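Local coordinates for protein dioxygenase (Pseudomonas brassicacearum, PDB 5V2D) that probably cleaves the central double bond of lignostilbenes with dioxygen, using a non-haem iron centre at the axis of a beta-propeller, at residues D240-E245 with V315-P320; K295-G300 with M348-D353; T367-E372 with V415-K420. One frame throughout, in Å; residues are numbered along the deposited sequence.

Contact 1: residues D240-E245 with V315-P320; sequences DFAATE and VYVDMP
Ala242 sets its single methyl against the forked end of Val317, and CB lies 4.0 Å from Val317 CG2 and equally 4.0 Å from Val317 CG1, so that both branches embrace it. The valine has CG1 anti to the backbone N (chi1 -176°) and CG2 beside it, a setting that presents the two methyls together to the alanine. Two residues farther on, the methyl CG2 of Thr244 meets CG1 of Val315, two residues before Val317, at 4.1 Å, the two side chains meeting at a slant. The CA atoms of Ala242 and Val317 stay 6.8 Å apart, a spacing that a small residue facing a beta-branched one can fill. The segments lie in neighbouring blades of the seven-bladed propeller of this family, around strand 242-243, the first of one sheet, and on strand 314-322, the second of the next; Ala308 of strand 301-311 also touches Ala242 and Thr244. Threonine suits its place because it has two faces: CG2 joins the apolar seam while OG1 bonds to Asp310 and to the backbone N of Tyr247. Toward the iron, Asp240 OD1 accepts from Phe241 N at 2.8 Å and pairs with Lys190, and OD2 receives Thr305 N. The two segments thus meet only through methyls, while hydrogen bonds between the blades run to strand 301-311.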
ATOM      1  N   ASP A 240      -3.055   5.036  -6.095  1.00 26.11           N
ATOM      2  CA  ASP A 240      -4.165   5.113  -5.157  1.00 26.35           C
ATOM      3  C   ASP A 240      -5.212   5.995  -5.806  1.00 26.44           C
ATOM      4  O   ASP A 240      -4.972   6.586  -6.842  1.00 23.96           O
ATOM      5  CB  ASP A 240      -3.631   5.659  -3.822  1.00 27.83           C
ATOM      6  CG  ASP A 240      -4.514   5.320  -2.605  1.00 27.21           C
ATOM      7  OD1 ASP A 240      -5.708   4.933  -2.788  1.00 26.94           O
ATOM      8  OD2 ASP A 240      -4.012   5.517  -1.446  1.00 27.26           O
ATOM      9  N   PHE A 241      -6.388   6.067  -5.237  1.00 26.12           N
ATOM     10  CA  PHE A 241      -7.435   6.963  -5.741  1.00 25.07           C
ATOM     11  C   PHE A 241      -8.297   7.418  -4.590  1.00 26.45           C
ATOM     12  O   PHE A 241      -7.992   7.140  -3.477  1.00 24.12           O
ATOM     13  CB  PHE A 241      -8.228   6.316  -6.904  1.00 25.49           C
ATOM     14  CG  PHE A 241      -9.352   5.422  -6.503  1.00 26.81           C
ATOM     15  CD1 PHE A 241      -9.178   4.405  -5.637  1.00 25.50           C
ATOM     16  CD2 PHE A 241     -10.610   5.600  -7.054  1.00 30.11           C
ATOM     17  CE1 PHE A 241     -10.224   3.518  -5.335  1.00 28.41           C
ATOM     18  CE2 PHE A 241     -11.687   4.743  -6.730  1.00 30.12           C
ATOM     19  CZ  PHE A 241     -11.491   3.718  -5.868  1.00 29.17           C
ATOM     20  N   ALA A 242      -9.284   8.241  -4.889  1.00 25.79           N
ATOM     21  CA  ALA A 242     -10.176   8.758  -3.862  1.00 28.45           C
ATOM     22  C   ALA A 242     -11.599   8.560  -4.354  1.00 28.62           C
ATOM     23  O   ALA A 242     -11.916   8.790  -5.537  1.00 28.28           O
ATOM     24  CB  ALA A 242      -9.912  10.208  -3.663  1.00 30.41           C
ATOM     25  N   ALA A 243     -12.433   8.078  -3.462  1.00 28.66           N
ATOM     26  CA  ALA A 243     -13.847   7.891  -3.766  1.00 33.75           C
ATOM     27  C   ALA A 243     -14.654   8.630  -2.712  1.00 35.95           C
ATOM     28  O   ALA A 243     -14.293   8.635  -1.522  1.00 40.18           O
ATOM     29  CB  ALA A 243     -14.214   6.412  -3.827  1.00 37.03           C
ATOM     30  N   THR A 244     -15.588   9.439  -3.164  1.00 32.48           N
ATOM     31  CA  THR A 244     -16.419  10.201  -2.259  1.00 31.62           C
ATOM     32  C   THR A 244     -17.839   9.721  -2.462  1.00 31.78           C
ATOM     33  O   THR A 244     -18.087   8.788  -3.217  1.00 29.14           O
ATOM     34  CB  THR A 244     -16.263  11.735  -2.439  1.00 30.86           C
ATOM     35  OG1 THR A 244     -16.879  12.167  -3.639  1.00 30.72           O
ATOM     36  CG2 THR A 244     -14.798  12.159  -2.509  1.00 30.87           C
ATOM     37  N   GLU A 245     -18.787  10.393  -1.812  1.00 35.82           N
ATOM     38  CA  GLU A 245     -20.208   9.985  -1.998  1.00 39.11           C
ATOM     39  C   GLU A 245     -20.613  10.132  -3.428  1.00 35.03           C
ATOM     40  O   GLU A 245     -21.283   9.298  -3.952  1.00 35.37           O
ATOM     41  CB  GLU A 245     -21.140  10.853  -1.120  1.00 47.74           C
ATOM     42  CG  GLU A 245     -20.959  10.453   0.366  1.00 55.35           C
ATOM     43  CD  GLU A 245     -21.515  11.471   1.367  1.00 62.29           C
ATOM     44  OE1 GLU A 245     -21.079  12.702   1.402  1.00 55.42           O
ATOM     45  OE2 GLU A 245     -22.400  10.990   2.117  1.00 66.17           O
ATOM     46  N   VAL A 315     -14.697  18.811  -4.506  1.00 37.92           N
ATOM     47  CA  VAL A 315     -14.146  17.556  -4.044  1.00 35.38           C
ATOM     48  C   VAL A 315     -12.835  17.827  -3.283  1.00 33.93           C
ATOM     49  O   VAL A 315     -11.946  18.512  -3.799  1.00 35.21           O
ATOM     50  CB  VAL A 315     -13.869  16.667  -5.268  1.00 35.60           C
ATOM     51  CG1 VAL A 315     -13.383  15.313  -4.771  1.00 34.67           C
ATOM     52  CG2 VAL A 315     -15.148  16.457  -6.021  1.00 33.57           C
ATOM     53  N   TYR A 316     -12.709  17.285  -2.081  1.00 33.86           N
ATOM     54  CA  TYR A 316     -11.538  17.454  -1.283  1.00 32.44           C
ATOM     55  C   TYR A 316     -10.806  16.108  -1.142  1.00 31.01           C
ATOM     56  O   TYR A 316     -11.424  15.108  -0.759  1.00 30.27           O
ATOM     57  CB  TYR A 316     -11.939  17.997   0.108  1.00 33.77           C
ATOM     58  CG  TYR A 316     -12.732  19.275   0.055  1.00 36.96           C
ATOM     59  CD1 TYR A 316     -14.117  19.248   0.090  1.00 40.14           C
ATOM     60  CD2 TYR A 316     -12.102  20.525  -0.011  1.00 38.97           C
ATOM     61  CE1 TYR A 316     -14.850  20.416   0.049  1.00 41.76           C
ATOM     62  CE2 TYR A 316     -12.838  21.713  -0.036  1.00 40.48           C
ATOM     63  CZ  TYR A 316     -14.189  21.646  -0.008  1.00 41.73           C
ATOM     64  OH  TYR A 316     -14.970  22.791  -0.074  1.00 42.64           O
ATOM     65  N   VAL A 317      -9.495  16.108  -1.354  1.00 29.83           N
ATOM     66  CA  VAL A 317      -8.689  14.893  -1.213  1.00 29.16           C
ATOM     67  C   VAL A 317      -7.482  15.185  -0.343  1.00 28.92           C
ATOM     68  O   VAL A 317      -6.680  16.064  -0.671  1.00 27.95           O
ATOM     69  CB  VAL A 317      -8.209  14.413  -2.582  1.00 31.09           C
ATOM     70  CG1 VAL A 317      -7.458  13.111  -2.458  1.00 32.45           C
ATOM     71  CG2 VAL A 317      -9.423  14.135  -3.480  1.00 34.25           C
ATOM     72  N   ASP A 318      -7.301  14.418   0.706  1.00 27.97           N
ATOM     73  CA  ASP A 318      -6.171  14.530   1.629  1.00 26.44           C
ATOM     74  C   ASP A 318      -5.152  13.433   1.396  1.00 27.41           C
ATOM     75  O   ASP A 318      -5.513  12.243   1.321  1.00 26.38           O
ATOM     76  CB  ASP A 318      -6.657  14.504   3.078  1.00 27.53           C
ATOM     77  CG  ASP A 318      -7.628  15.670   3.405  1.00 31.51           C
ATOM     78  OD1 ASP A 318      -8.470  15.572   4.379  1.00 31.39           O
ATOM     79  OD2 ASP A 318      -7.555  16.680   2.678  1.00 31.44           O
ATOM     80  N   MET A 319      -3.894  13.824   1.243  1.00 26.23           N
ATOM     81  CA  MET A 319      -2.828  12.891   0.966  1.00 26.43           C
ATOM     82  C   MET A 319      -1.450  13.546   1.216  1.00 28.10           C
ATOM     83  O   MET A 319      -1.313  14.726   1.040  1.00 27.55           O
ATOM     84  CB  MET A 319      -2.852  12.470  -0.520  1.00 27.66           C
ATOM     85  CG  MET A 319      -2.676  13.608  -1.467  1.00 29.85           C
ATOM     86  SD  MET A 319      -2.347  13.161  -3.211  1.00 32.67           S
ATOM     87  CE  MET A 319      -3.975  12.686  -3.666  1.00 28.00           C
ATOM     88  N   PRO A 320      -0.425  12.738   1.500  1.00 27.29           N
ATOM     89  CA  PRO A 320       0.961  13.241   1.405  1.00 27.25           C
ATOM     90  C   PRO A 320       1.228  13.638  -0.030  1.00 28.66           C
ATOM     91  O   PRO A 320       0.684  13.006  -0.978  1.00 26.95           O
ATOM     92  CB  PRO A 320       1.813  12.051   1.833  1.00 28.15           C
ATOM     93  CG  PRO A 320       0.869  11.118   2.498  1.00 29.59           C
ATOM     94  CD  PRO A 320      -0.478  11.323   1.859  1.00 27.37           C
TER

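Contact 2: residues K295-G300 with M348-D353; sequences KGPMDG and MRWTFD
Gly296 and Trp350 face each other with CA atoms 9.1 Å apart, a separation too wide for backbone hydrogen bonding and bridged by the indole. The far end of the six-membered ring does the touching: Trp350 CZ3 comes to 4.1 Å from Gly296 CA, and Trp350 CH2 to 4.0 Å from Pro297 CD. The proline carbon sits at the ring's edge, close to its plane, whereas the glycine carbon approaches obliquely. Because glycine carries no side chain, the indole can press against the main chain itself, and the rigid pyrrolidine beside it gives an apolar surface without polar groups to bury. Strand 292-298 is the outermost strand of one propeller blade and strand 345-353 the third strand of the next, so the large tryptophan spans the gap between adjacent sheets. Its CG stands beside the backbone N and anti to the carbonyl carbon (chi1 -61°), sending the ring across to the other blade. Phe279 meets the same indole with planes at about 55°, and Val361 and Pro363 touch it too. Phe352, two residues on, continues the aromatic filling by meeting Phe294 edge-to-face.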
ATOM      1  N   LYS A 295      -4.953  20.143 -12.970  1.00 34.74           N
ATOM      2  CA  LYS A 295      -3.511  20.097 -12.984  1.00 37.84           C
ATOM      3  C   LYS A 295      -2.906  20.726 -11.771  1.00 37.66           C
ATOM      4  O   LYS A 295      -3.172  21.884 -11.471  1.00 39.72           O
ATOM      5  CB  LYS A 295      -2.973  20.919 -14.151  1.00 42.76           C
ATOM      6  CG  LYS A 295      -3.267  20.317 -15.489  1.00 51.08           C
ATOM      7  CD  LYS A 295      -2.914  21.360 -16.566  1.00 56.08           C
ATOM      8  CE  LYS A 295      -2.383  20.731 -17.862  1.00 62.40           C
ATOM      9  NZ  LYS A 295      -2.872  21.660 -18.888  1.00 66.18           N
ATOM     10  N   GLY A 296      -1.948  20.032 -11.172  1.00 35.15           N
ATOM     11  CA  GLY A 296      -1.196  20.507 -10.035  1.00 33.89           C
ATOM     12  C   GLY A 296       0.251  20.789 -10.454  1.00 35.63           C
ATOM     13  O   GLY A 296       0.595  20.707 -11.612  1.00 41.00           O
ATOM     14  N   PRO A 297       1.096  21.157  -9.509  1.00 36.41           N
ATOM     15  CA  PRO A 297       2.485  21.434  -9.780  1.00 39.87           C
ATOM     16  C   PRO A 297       3.285  20.329 -10.425  1.00 42.31           C
ATOM     17  O   PRO A 297       3.036  19.113 -10.242  1.00 41.73           O
ATOM     18  CB  PRO A 297       3.073  21.690  -8.374  1.00 41.09           C
ATOM     19  CG  PRO A 297       1.908  22.175  -7.559  1.00 40.05           C
ATOM     20  CD  PRO A 297       0.742  21.420  -8.098  1.00 38.39           C
ATOM     21  N   MET A 298       4.330  20.760 -11.124  1.00 40.16           N
ATOM     22  CA  MET A 298       5.291  19.841 -11.686  1.00 42.36           C
ATOM     23  C   MET A 298       6.270  19.411 -10.627  1.00 40.08           C
ATOM     24  O   MET A 298       6.407  20.040  -9.587  1.00 39.66           O
ATOM     25  CB  MET A 298       6.070  20.492 -12.826  1.00 48.20           C
ATOM     26  CG  MET A 298       5.170  20.985 -13.951  1.00 49.87           C
ATOM     27  SD  MET A 298       6.106  21.784 -15.303  1.00 54.86           S
ATOM     28  CE  MET A 298       7.434  22.697 -14.480  1.00 51.02           C
ATOM     29  N   ASP A 299       6.928  18.295 -10.915  1.00 38.92           N
ATOM     30  CA  ASP A 299       8.000  17.754 -10.076  1.00 40.88           C
ATOM     31  C   ASP A 299       7.568  17.491  -8.621  1.00 41.19           C
ATOM     32  O   ASP A 299       8.302  17.732  -7.658  1.00 39.66           O
ATOM     33  CB  ASP A 299       9.268  18.634 -10.131  1.00 40.92           C
ATOM     34  CG  ASP A 299      10.527  17.855  -9.834  1.00 44.46           C
ATOM     35  OD1 ASP A 299      10.572  16.580  -9.956  1.00 44.71           O
ATOM     36  OD2 ASP A 299      11.489  18.532  -9.440  1.00 44.26           O
ATOM     37  N   GLY A 300       6.343  16.991  -8.503  1.00 36.60           N
ATOM     38  CA  GLY A 300       5.765  16.593  -7.259  1.00 35.65           C
ATOM     39  C   GLY A 300       5.030  15.277  -7.471  1.00 34.70           C
ATOM     40  O   GLY A 300       4.674  14.961  -8.587  1.00 34.01           O
ATOM     41  N   MET A 348      -1.280  17.051   2.675  1.00 29.79           N
ATOM     42  CA  MET A 348      -1.954  18.150   1.993  1.00 31.77           C
ATOM     43  C   MET A 348      -3.390  17.871   1.658  1.00 31.50           C
ATOM     44  O   MET A 348      -3.824  16.713   1.563  1.00 29.83           O
ATOM     45  CB  MET A 348      -1.214  18.454   0.688  1.00 34.87           C
ATOM     46  CG  MET A 348       0.250  18.592   0.909  1.00 39.25           C
ATOM     47  SD  MET A 348       1.182  19.842   0.089  1.00 49.05           S
ATOM     48  CE  MET A 348       0.531  21.165   0.938  1.00 43.13           C
ATOM     49  N   ARG A 349      -4.149  18.952   1.466  1.00 30.84           N
ATOM     50  CA  ARG A 349      -5.520  18.870   1.012  1.00 30.74           C
ATOM     51  C   ARG A 349      -5.556  19.481  -0.376  1.00 30.47           C
ATOM     52  O   ARG A 349      -5.168  20.645  -0.557  1.00 32.02           O
ATOM     53  CB  ARG A 349      -6.478  19.617   1.893  1.00 33.74           C
ATOM     54  CG  ARG A 349      -7.912  19.666   1.344  1.00 33.65           C
ATOM     55  CD  ARG A 349      -8.939  20.048   2.423  1.00 37.00           C
ATOM     56  NE  ARG A 349      -9.096  18.916   3.344  1.00 38.97           N
ATOM     57  CZ  ARG A 349      -9.865  18.879   4.412  1.00 40.99           C
ATOM     58  NH1 ARG A 349     -10.669  19.943   4.668  1.00 38.59           N
ATOM     59  NH2 ARG A 349      -9.918  17.762   5.141  1.00 36.28           N
ATOM     60  N   TRP A 350      -6.065  18.719  -1.330  1.00 27.91           N
ATOM     61  CA  TRP A 350      -6.402  19.248  -2.657  1.00 28.71           C
ATOM     62  C   TRP A 350      -7.900  19.568  -2.691  1.00 30.76           C
ATOM     63  O   TRP A 350      -8.720  18.811  -2.161  1.00 29.65           O
ATOM     64  CB  TRP A 350      -6.150  18.189  -3.707  1.00 29.28           C
ATOM     65  CG  TRP A 350      -4.770  17.721  -3.811  1.00 30.24           C
ATOM     66  CD1 TRP A 350      -4.262  16.639  -3.216  1.00 29.88           C
ATOM     67  CD2 TRP A 350      -3.765  18.214  -4.693  1.00 29.30           C
ATOM     68  NE1 TRP A 350      -2.951  16.455  -3.607  1.00 31.34           N
ATOM     69  CE2 TRP A 350      -2.640  17.388  -4.545  1.00 29.40           C
ATOM     70  CE3 TRP A 350      -3.693  19.294  -5.583  1.00 33.48           C
ATOM     71  CZ2 TRP A 350      -1.448  17.614  -5.202  1.00 30.48           C
ATOM     72  CZ3 TRP A 350      -2.475  19.522  -6.237  1.00 31.74           C
ATOM     73  CH2 TRP A 350      -1.397  18.692  -6.061  1.00 31.67           C
ATOM     74  N   THR A 351      -8.271  20.662  -3.366  1.00 31.46           N
ATOM     75  CA  THR A 351      -9.643  21.075  -3.517  1.00 31.69           C
ATOM     76  C   THR A 351      -9.911  21.212  -5.044  1.00 34.48           C
ATOM     77  O   THR A 351      -9.171  21.963  -5.745  1.00 35.80           O
ATOM     78  CB  THR A 351      -9.808  22.445  -2.864  1.00 35.31           C
ATOM     79  OG1 THR A 351      -9.545  22.313  -1.446  1.00 38.07           O
ATOM     80  CG2 THR A 351     -11.274  22.954  -3.041  1.00 36.72           C
ATOM     81  N   PHE A 352     -10.834  20.418  -5.565  1.00 31.39           N
ATOM     82  CA  PHE A 352     -11.155  20.391  -6.990  1.00 34.19           C
ATOM     83  C   PHE A 352     -12.581  20.999  -7.076  1.00 36.09           C
ATOM     84  O   PHE A 352     -13.564  20.364  -6.709  1.00 36.22           O
ATOM     85  CB  PHE A 352     -11.131  18.970  -7.570  1.00 31.98           C
ATOM     86  CG  PHE A 352      -9.818  18.281  -7.389  1.00 30.65           C
ATOM     87  CD1 PHE A 352      -9.644  17.377  -6.345  1.00 31.82           C
ATOM     88  CD2 PHE A 352      -8.719  18.628  -8.119  1.00 31.11           C
ATOM     89  CE1 PHE A 352      -8.447  16.716  -6.178  1.00 32.67           C
ATOM     90  CE2 PHE A 352      -7.510  17.994  -7.939  1.00 33.63           C
ATOM     91  CZ  PHE A 352      -7.366  17.034  -6.945  1.00 29.80           C
ATOM     92  N   ASP A 353     -12.631  22.239  -7.534  1.00 36.06           N
ATOM     93  CA  ASP A 353     -13.878  22.994  -7.614  1.00 37.07           C
ATOM     94  C   ASP A 353     -14.413  22.793  -8.998  1.00 37.46           C
ATOM     95  O   ASP A 353     -13.838  23.372  -9.982  1.00 35.93           O
ATOM     96  CB  ASP A 353     -13.641  24.469  -7.331  1.00 39.13           C
ATOM     97  CG  ASP A 353     -14.972  25.288  -7.280  1.00 41.88           C
ATOM     98  OD1 ASP A 353     -16.074  24.771  -7.658  1.00 37.76           O
ATOM     99  OD2 ASP A 353     -14.899  26.389  -6.691  1.00 46.25           O
TER

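Contact 3: residues T367-E372 with V415-K420; sequences TDYPCE and VHLNLK
Tyr369 reaches from the linker before strand 371-375 toward Val415 and Leu417 on strand 413-418, the third strand of the same propeller blade. Its CB points toward that strand, and CG falls between the backbone N and the carbonyl carbon (chi1 52°), which folds the ring back over Thr367. The CB of Thr367 lies 3.8 Å above the ring plane, over its centre, so one face of the phenol is covered by a residue of its own segment. Farther out, CZ comes to 4.3 Å from Val415 CG1, which approaches obliquely, and at the tip OH is 3.4 Å from that same methyl and 4.3 Å from Leu417 CD1. A tyrosine suits this course: its ring is long and apolar enough to lie among Leu390, Ala392 and Val415, yet its hydroxyl can hydrogen-bond with Ser424 of the blade's outermost strand. From the threonine that covers the ring, CG2 packs on Leu417 CD2 at 3.8 Å, adding a second apolar touch between the segments. Leu417 also touches Leu347 of strand 345-353, in the preceding blade. Thr367 is itself fixed at its polar end, where the backbone N of Leu347 bonds to OG1. The same OG1 donates to Tyr369 O at 2.8 Å, in the carbonyl plane and on a lone pair, with a C=O...donor angle of 144°.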
ATOM      1  N   THR A 367      -0.230  19.335   7.535  1.00 36.18           N
ATOM      2  CA  THR A 367       0.779  19.117   8.561  1.00 34.85           C
ATOM      3  C   THR A 367       1.981  19.891   8.090  1.00 37.44           C
ATOM      4  O   THR A 367       2.108  20.282   6.913  1.00 37.92           O
ATOM      5  CB  THR A 367       1.245  17.600   8.683  1.00 35.85           C
ATOM      6  OG1 THR A 367       1.935  17.099   7.488  1.00 34.39           O
ATOM      7  CG2 THR A 367       0.083  16.701   9.074  1.00 34.36           C
ATOM      8  N   ASP A 368       2.913  20.095   8.975  1.00 39.89           N
ATOM      9  CA  ASP A 368       4.182  20.682   8.562  1.00 42.10           C
ATOM     10  C   ASP A 368       5.300  19.647   8.706  1.00 43.79           C
ATOM     11  O   ASP A 368       6.445  20.020   8.817  1.00 43.27           O
ATOM     12  CB  ASP A 368       4.440  21.949   9.368  1.00 45.72           C
ATOM     13  CG  ASP A 368       4.633  21.682  10.839  1.00 51.34           C
ATOM     14  OD1 ASP A 368       4.414  20.529  11.338  1.00 53.96           O
ATOM     15  OD2 ASP A 368       5.046  22.637  11.527  1.00 53.18           O
ATOM     16  N   TYR A 369       4.964  18.357   8.737  1.00 40.62           N
ATOM     17  CA  TYR A 369       5.973  17.293   8.821  1.00 39.37           C
ATOM     18  C   TYR A 369       5.670  16.232   7.754  1.00 37.63           C
ATOM     19  O   TYR A 369       4.512  16.047   7.388  1.00 35.97           O
ATOM     20  CB  TYR A 369       6.018  16.638  10.232  1.00 36.69           C
ATOM     21  CG  TYR A 369       4.673  16.174  10.748  1.00 36.20           C
ATOM     22  CD1 TYR A 369       3.905  16.969  11.575  1.00 37.75           C
ATOM     23  CD2 TYR A 369       4.168  14.896  10.401  1.00 35.50           C
ATOM     24  CE1 TYR A 369       2.676  16.509  12.091  1.00 39.47           C
ATOM     25  CE2 TYR A 369       2.927  14.473  10.845  1.00 34.65           C
ATOM     26  CZ  TYR A 369       2.201  15.260  11.707  1.00 37.40           C
ATOM     27  OH  TYR A 369       0.979  14.794  12.150  1.00 36.05           O
ATOM     28  N   PRO A 370       6.706  15.557   7.274  1.00 39.57           N
ATOM     29  CA  PRO A 370       6.462  14.441   6.310  1.00 36.89           C
ATOM     30  C   PRO A 370       5.858  13.250   7.020  1.00 35.12           C
ATOM     31  O   PRO A 370       6.146  12.951   8.201  1.00 33.75           O
ATOM     32  CB  PRO A 370       7.862  14.064   5.802  1.00 38.80           C
ATOM     33  CG  PRO A 370       8.842  14.610   6.826  1.00 40.43           C
ATOM     34  CD  PRO A 370       8.157  15.781   7.545  1.00 38.82           C
ATOM     35  N   CYS A 371       5.028  12.552   6.297  1.00 33.67           N
ATOM     36  CA  CYS A 371       4.315  11.408   6.766  1.00 30.02           C
ATOM     37  C   CYS A 371       3.865  10.500   5.582  1.00 30.55           C
ATOM     38  O   CYS A 371       3.903  10.898   4.441  1.00 27.07           O
ATOM     39  CB  CYS A 371       3.099  11.881   7.564  1.00 33.72           C
ATOM     40  SG  CYS A 371       1.989  12.973   6.660  1.00 35.43           S
ATOM     41  N   GLU A 372       3.442   9.295   5.913  1.00 28.63           N
ATOM     42  CA  GLU A 372       2.953   8.322   4.908  1.00 27.34           C
ATOM     43  C   GLU A 372       2.191   7.207   5.636  1.00 27.78           C
ATOM     44  O   GLU A 372       1.946   7.305   6.872  1.00 26.00           O
ATOM     45  CB  GLU A 372       4.058   7.801   3.997  1.00 30.67           C
ATOM     46  CG  GLU A 372       3.924   8.318   2.519  1.00 32.42           C
ATOM     47  CD  GLU A 372       2.653   7.762   1.768  1.00 33.56           C
ATOM     48  OE1 GLU A 372       2.190   8.342   0.719  1.00 28.82           O
ATOM     49  OE2 GLU A 372       2.124   6.694   2.222  1.00 28.93           O
ATOM     50  N   VAL A 415       1.229   8.321  14.664  1.00 28.58           N
ATOM     51  CA  VAL A 415       0.597   9.627  14.922  1.00 32.10           C
ATOM     52  C   VAL A 415      -0.921   9.612  14.749  1.00 30.06           C
ATOM     53  O   VAL A 415      -1.460   9.035  13.826  1.00 26.22           O
ATOM     54  CB  VAL A 415       1.211  10.670  13.963  1.00 33.35           C
ATOM     55  CG1 VAL A 415       0.655  12.065  14.172  1.00 34.49           C
ATOM     56  CG2 VAL A 415       2.714  10.686  14.009  1.00 33.13           C
ATOM     57  N   HIS A 416      -1.622  10.285  15.646  1.00 31.53           N
ATOM     58  CA  HIS A 416      -3.068  10.621  15.477  1.00 33.66           C
ATOM     59  C   HIS A 416      -3.109  12.133  15.192  1.00 34.37           C
ATOM     60  O   HIS A 416      -2.725  12.913  16.039  1.00 32.73           O
ATOM     61  CB  HIS A 416      -3.873  10.305  16.756  1.00 38.32           C
ATOM     62  CG  HIS A 416      -5.316  10.686  16.706  1.00 41.12           C
ATOM     63  ND1 HIS A 416      -6.171  10.405  17.755  1.00 52.23           N
ATOM     64  CD2 HIS A 416      -6.086  11.228  15.748  1.00 39.73           C
ATOM     65  CE1 HIS A 416      -7.390  10.834  17.470  1.00 54.47           C
ATOM     66  NE2 HIS A 416      -7.355  11.394  16.267  1.00 48.75           N
ATOM     67  N   LEU A 417      -3.602  12.506  14.037  1.00 31.61           N
ATOM     68  CA  LEU A 417      -3.851  13.911  13.641  1.00 31.91           C
ATOM     69  C   LEU A 417      -5.325  14.266  13.782  1.00 31.56           C
ATOM     70  O   LEU A 417      -6.225  13.581  13.239  1.00 30.79           O
ATOM     71  CB  LEU A 417      -3.455  14.133  12.196  1.00 30.60           C
ATOM     72  CG  LEU A 417      -3.709  15.489  11.571  1.00 33.38           C
ATOM     73  CD1 LEU A 417      -2.961  16.628  12.272  1.00 36.54           C
ATOM     74  CD2 LEU A 417      -3.328  15.405  10.096  1.00 31.41           C
ATOM     75  N   ASN A 418      -5.584  15.344  14.539  1.00 31.14           N
ATOM     76  CA  ASN A 418      -6.923  15.950  14.665  1.00 29.83           C
ATOM     77  C   ASN A 418      -7.023  17.074  13.631  1.00 33.02           C
ATOM     78  O   ASN A 418      -6.350  18.128  13.790  1.00 33.40           O
ATOM     79  CB  ASN A 418      -7.108  16.518  16.079  1.00 32.87           C
ATOM     80  CG  ASN A 418      -8.494  17.055  16.329  1.00 33.16           C
ATOM     81  OD1 ASN A 418      -9.178  17.554  15.409  1.00 33.67           O
ATOM     82  ND2 ASN A 418      -8.859  17.106  17.541  1.00 32.52           N
ATOM     83  N   LEU A 419      -7.807  16.880  12.585  1.00 33.48           N
ATOM     84  CA  LEU A 419      -7.969  17.909  11.551  1.00 35.55           C
ATOM     85  C   LEU A 419      -8.729  19.181  12.002  1.00 39.36           C
ATOM     86  O   LEU A 419      -8.621  20.210  11.378  1.00 37.36           O
ATOM     87  CB  LEU A 419      -8.662  17.335  10.325  1.00 36.39           C
ATOM     88  CG  LEU A 419      -7.800  16.324   9.555  1.00 40.95           C
ATOM     89  CD1 LEU A 419      -8.513  15.802   8.344  1.00 44.83           C
ATOM     90  CD2 LEU A 419      -6.460  16.897   9.166  1.00 43.48           C
ATOM     91  N   LYS A 420      -9.520  19.089  13.037  1.00 41.73           N
ATOM     92  CA  LYS A 420     -10.244  20.269  13.545  1.00 45.24           C
ATOM     93  C   LYS A 420      -9.283  21.208  14.247  1.00 44.27           C
ATOM     94  O   LYS A 420      -9.381  22.401  14.057  1.00 42.43           O
ATOM     95  CB  LYS A 420     -11.304  19.894  14.554  1.00 47.91           C
ATOM     96  CG  LYS A 420     -12.568  19.293  14.026  1.00 53.85           C
ATOM     97  CD  LYS A 420     -13.572  19.357  15.213  1.00 55.33           C
ATOM     98  CE  LYS A 420     -14.467  18.142  15.350  1.00 57.86           C
ATOM     99  NZ  LYS A 420     -15.451  18.231  14.210  1.00 65.36           N
TER

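In the fold
Contacts 1 and 2 both tie the sheet containing strands 242-243 and 292-298 to the following sheet, near the inner and outer sides of the blade interface, with centres about 12 Å apart. Their segments alternate along the chain, and strands 314-322 and 345-353 are neighbours in one sheet, with the salt bridge Asp318 OD1 to Arg349 NH2 added between them. Contact 3 comes later in sequence, within the next blade, its centre about 16 Å from contact 1 and 18 Å from contact 2; Pro320 packs on Cys371 and Glu372. Glu372 OE2 also bonds to His304, an iron ligand, consistent with successive blades jointly positioning the metal site.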